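Local coordinates for hypothetical protein RBSTP0775 (Geobacillus stearothermophilus, PDB 1RZ3) that is of unknown function but belongs to the phosphoribulokinase/uridine kinase family and so probably binds ATP and phosphorylates a small substrate, at residues A[100-105]-A[117-123]. Sequence-based numbering, arbitrary orientation.
Sequences SHQLTL and KRTVYLS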
ATOM      1  N   SER A 100      -6.261 -17.306  -1.708  1.00 20.04           N
ATOM      2  CA  SER A 100      -7.672 -17.102  -1.386  1.00 19.96           C
ATOM      3  C   SER A 100      -8.521 -16.699  -2.585  1.00 17.09           C
ATOM      4  O   SER A 100      -8.074 -15.963  -3.463  1.00 18.14           O
ATOM      5  CB  SER A 100      -7.829 -16.061  -0.276  1.00 21.88           C
ATOM      6  OG  SER A 100      -7.386 -16.585   0.968  1.00 26.51           O
ATOM      7  N   HIS A 101      -9.759 -17.185  -2.612  1.00 16.31           N
ATOM      8  CA  HIS A 101     -10.671 -16.873  -3.706  1.00 14.90           C
ATOM      9  C   HIS A 101     -11.242 -15.464  -3.543  1.00 14.55           C
ATOM     10  O   HIS A 101     -11.386 -14.712  -4.507  1.00 14.53           O
ATOM     11  CB  HIS A 101     -11.819 -17.884  -3.728  1.00 14.77           C
ATOM     12  CG  HIS A 101     -12.769 -17.691  -4.867  1.00 15.22           C
ATOM     13  ND1 HIS A 101     -12.452 -18.029  -6.167  1.00 16.73           N
ATOM     14  CD2 HIS A 101     -14.030 -17.200  -4.903  1.00 17.02           C
ATOM     15  CE1 HIS A 101     -13.481 -17.759  -6.951  1.00 15.54           C
ATOM     16  NE2 HIS A 101     -14.450 -17.255  -6.210  1.00 16.08           N
ATOM     17  N   GLN A 102     -11.556 -15.107  -2.307  1.00 15.86           N
ATOM     18  CA  GLN A 102     -12.132 -13.801  -2.029  1.00 18.91           C
ATOM     19  C   GLN A 102     -11.800 -13.403  -0.604  1.00 19.81           C
ATOM     20  O   GLN A 102     -11.435 -14.248   0.213  1.00 19.26           O
ATOM     21  CB  GLN A 102     -13.649 -13.868  -2.197  1.00 20.01           C
ATOM     22  CG  GLN A 102     -14.310 -14.845  -1.230  1.00 25.45           C
ATOM     23  CD  GLN A 102     -15.744 -15.161  -1.593  1.00 27.82           C
ATOM     24  OE1 GLN A 102     -16.008 -15.863  -2.569  1.00 29.86           O
ATOM     25  NE2 GLN A 102     -16.681 -14.642  -0.811  1.00 28.94           N
ATOM     26  N   LEU A 103     -11.932 -12.115  -0.314  1.00 19.18           N
ATOM     27  CA  LEU A 103     -11.662 -11.599   1.020  1.00 22.39           C
ATOM     28  C   LEU A 103     -12.759 -10.634   1.428  1.00 21.79           C
ATOM     29  O   LEU A 103     -13.194  -9.802   0.630  1.00 21.65           O
ATOM     30  CB  LEU A 103     -10.325 -10.852   1.052  1.00 21.11           C
ATOM     31  CG  LEU A 103      -9.060 -11.617   0.667  1.00 23.68           C
ATOM     32  CD1 LEU A 103      -7.877 -10.671   0.694  1.00 21.69           C
ATOM     33  CD2 LEU A 103      -8.846 -12.775   1.626  1.00 23.85           C
ATOM     34  N   THR A 104     -13.208 -10.756   2.672  1.00 22.97           N
ATOM     35  CA  THR A 104     -14.218  -9.860   3.213  1.00 23.70           C
ATOM     36  C   THR A 104     -13.481  -9.088   4.301  1.00 23.82           C
ATOM     37  O   THR A 104     -13.019  -9.661   5.287  1.00 22.77           O
ATOM     38  CB  THR A 104     -15.401 -10.636   3.800  1.00 24.93           C
ATOM     39  OG1 THR A 104     -16.060 -11.353   2.746  1.00 25.66           O
ATOM     40  CG2 THR A 104     -16.394  -9.682   4.448  1.00 25.40           C
ATOM     41  N   LEU A 105     -13.354  -7.786   4.098  1.00 22.96           N
ATOM     42  CA  LEU A 105     -12.618  -6.941   5.024  1.00 23.09           C
ATOM     43  C   LEU A 105     -13.411  -5.720   5.456  1.00 23.68           C
ATOM     44  O   LEU A 105     -14.337  -5.285   4.764  1.00 21.00           O
ATOM     45  CB  LEU A 105     -11.333  -6.451   4.352  1.00 23.33           C
ATOM     46  CG  LEU A 105     -10.420  -7.463   3.659  1.00 23.14           C
ATOM     47  CD1 LEU A 105      -9.491  -6.740   2.698  1.00 22.57           C
ATOM     48  CD2 LEU A 105      -9.628  -8.238   4.694  1.00 23.04           C
ATOM     49  N   LYS A 117     -18.258  -4.049   6.293  1.00 25.54           N
ATOM     50  CA  LYS A 117     -17.657  -5.229   5.687  1.00 24.96           C
ATOM     51  C   LYS A 117     -17.999  -5.301   4.204  1.00 22.99           C
ATOM     52  O   LYS A 117     -19.172  -5.317   3.830  1.00 20.23           O
ATOM     53  CB  LYS A 117     -18.153  -6.499   6.381  1.00 28.69           C
ATOM     54  CG  LYS A 117     -17.734  -6.629   7.838  1.00 35.06           C
ATOM     55  CD  LYS A 117     -18.262  -7.926   8.437  1.00 39.55           C
ATOM     56  CE  LYS A 117     -17.847  -8.084   9.893  1.00 42.15           C
ATOM     57  NZ  LYS A 117     -18.404  -7.003  10.755  1.00 45.88           N
ATOM     58  N   ARG A 118     -16.970  -5.336   3.365  1.00 20.30           N
ATOM     59  CA  ARG A 118     -17.163  -5.414   1.920  1.00 19.33           C
ATOM     60  C   ARG A 118     -16.303  -6.564   1.415  1.00 19.89           C
ATOM     61  O   ARG A 118     -15.326  -6.945   2.056  1.00 19.58           O
ATOM     62  CB  ARG A 118     -16.743  -4.103   1.252  1.00 20.33           C
ATOM     63  CG  ARG A 118     -17.329  -2.852   1.910  1.00 22.61           C
ATOM     64  CD  ARG A 118     -18.846  -2.831   1.812  1.00 23.99           C
ATOM     65  NE  ARG A 118     -19.298  -2.710   0.430  1.00 24.91           N
ATOM     66  CZ  ARG A 118     -20.542  -2.948   0.027  1.00 27.31           C
ATOM     67  NH1 ARG A 118     -21.461  -3.327   0.908  1.00 27.44           N
ATOM     68  NH2 ARG A 118     -20.867  -2.800  -1.252  1.00 26.82           N
ATOM     69  N   THR A 119     -16.660  -7.115   0.263  1.00 18.70           N
ATOM     70  CA  THR A 119     -15.918  -8.241  -0.279  1.00 18.58           C
ATOM     71  C   THR A 119     -15.145  -7.913  -1.549  1.00 17.68           C
ATOM     72  O   THR A 119     -15.625  -7.180  -2.412  1.00 17.17           O
ATOM     73  CB  THR A 119     -16.882  -9.418  -0.554  1.00 19.79           C
ATOM     74  OG1 THR A 119     -17.487  -9.826   0.681  1.00 19.80           O
ATOM     75  CG2 THR A 119     -16.140 -10.599  -1.174  1.00 19.21           C
ATOM     76  N   VAL A 120     -13.934  -8.451  -1.644  1.00 16.83           N
ATOM     77  CA  VAL A 120     -13.104  -8.262  -2.821  1.00 16.87           C
ATOM     78  C   VAL A 120     -12.766  -9.650  -3.355  1.00 16.78           C
ATOM     79  O   VAL A 120     -12.284 -10.507  -2.617  1.00 17.05           O
ATOM     80  CB  VAL A 120     -11.785  -7.511  -2.498  1.00 19.74           C
ATOM     81  CG1 VAL A 120     -10.918  -7.423  -3.754  1.00 18.27           C
ATOM     82  CG2 VAL A 120     -12.095  -6.113  -1.994  1.00 20.40           C
ATOM     83  N   TYR A 121     -13.038  -9.879  -4.632  1.00 16.20           N
ATOM     84  CA  TYR A 121     -12.752 -11.176  -5.237  1.00 16.22           C
ATOM     85  C   TYR A 121     -11.382 -11.190  -5.899  1.00 17.16           C
ATOM     86  O   TYR A 121     -11.073 -10.326  -6.724  1.00 17.63           O
ATOM     87  CB  TYR A 121     -13.833 -11.517  -6.264  1.00 18.50           C
ATOM     88  CG  TYR A 121     -15.160 -11.833  -5.621  1.00 18.89           C
ATOM     89  CD1 TYR A 121     -15.469 -13.134  -5.223  1.00 18.82           C
ATOM     90  CD2 TYR A 121     -16.084 -10.821  -5.357  1.00 19.49           C
ATOM     91  CE1 TYR A 121     -16.666 -13.424  -4.574  1.00 18.96           C
ATOM     92  CE2 TYR A 121     -17.283 -11.097  -4.709  1.00 19.46           C
ATOM     93  CZ  TYR A 121     -17.568 -12.402  -4.319  1.00 20.90           C
ATOM     94  OH  TYR A 121     -18.750 -12.684  -3.670  1.00 20.86           O
ATOM     95  N   LEU A 122     -10.565 -12.169  -5.521  1.00 16.11           N
ATOM     96  CA  LEU A 122      -9.228 -12.329  -6.076  1.00 17.76           C
ATOM     97  C   LEU A 122      -9.296 -13.309  -7.238  1.00 17.34           C
ATOM     98  O   LEU A 122      -8.621 -13.138  -8.254  1.00 18.11           O
ATOM     99  CB  LEU A 122      -8.276 -12.862  -5.002  1.00 18.26           C
ATOM    100  CG  LEU A 122      -8.149 -11.963  -3.767  1.00 21.51           C
ATOM    101  CD1 LEU A 122      -7.094 -12.525  -2.821  1.00 24.14           C
ATOM    102  CD2 LEU A 122      -7.772 -10.558  -4.208  1.00 23.45           C
ATOM    103  N   SER A 123     -10.122 -14.336  -7.056  1.00 17.58           N
ATOM    104  CA  SER A 123     -10.359 -15.387  -8.041  1.00 18.41           C
ATOM    105  C   SER A 123      -9.268 -15.595  -9.085  1.00 16.04           C
ATOM    106  O   SER A 123      -8.184 -16.074  -8.756  1.00 18.43           O
ATOM    107  CB  SER A 123     -11.700 -15.144  -8.736  1.00 20.53           C
ATOM    108  OG  SER A 123     -12.734 -14.984  -7.779  1.00 29.39           O
TER
HETATM  109  O   HOH W   1     -19.321 -15.192  -2.583  1.00 30.18           O
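His101 O is gripped by two successive backbone amides, Leu122 N at 2.9 Å and Ser123 N on a straighter line (172°), and so closes the open end of an antiparallel beta hairpin, strands 102-109 and 114-121. Inward from this fork the ladder alternates: Leu103 and Val120 form a hydrogen-bonded pair, with Val120 N 2.7 Å from Leu103 O, Leu105 with Arg118 repeats it, and the non-hydrogen-bonded pairs Gln102-Tyr121 and Thr104-Thr119 interleave. The faces illustrate how a two-stranded ribbon sorts its side chains. On one, Leu103 and Leu105 pack on helix 86-94 and Val120 on strand 53-57 of the parallel P-loop kinase sheet, where Leu122, just past the strand end, joins it. On the other face Gln102 lies alongside Tyr121, amide and ring planes 67° apart. Its CG sits between backbone N and carbonyl carbon (chi1 62°), which, with the chain extended beyond CG, brings OE1 to 3.2 Å from Tyr121 CE1, while a water joins NE2 to Tyr121 OH. With Gln102 cut back to an alanine, that water would probably lose its amide donor and the tyrosine ring be freer to turn. Ser123, beside the calcium-binding Asp124, sets OG over one face of the His101 ring. Farther along, Thr104 OG1 and Thr119 OG1 share a hydrogen bond of 2.9 Å.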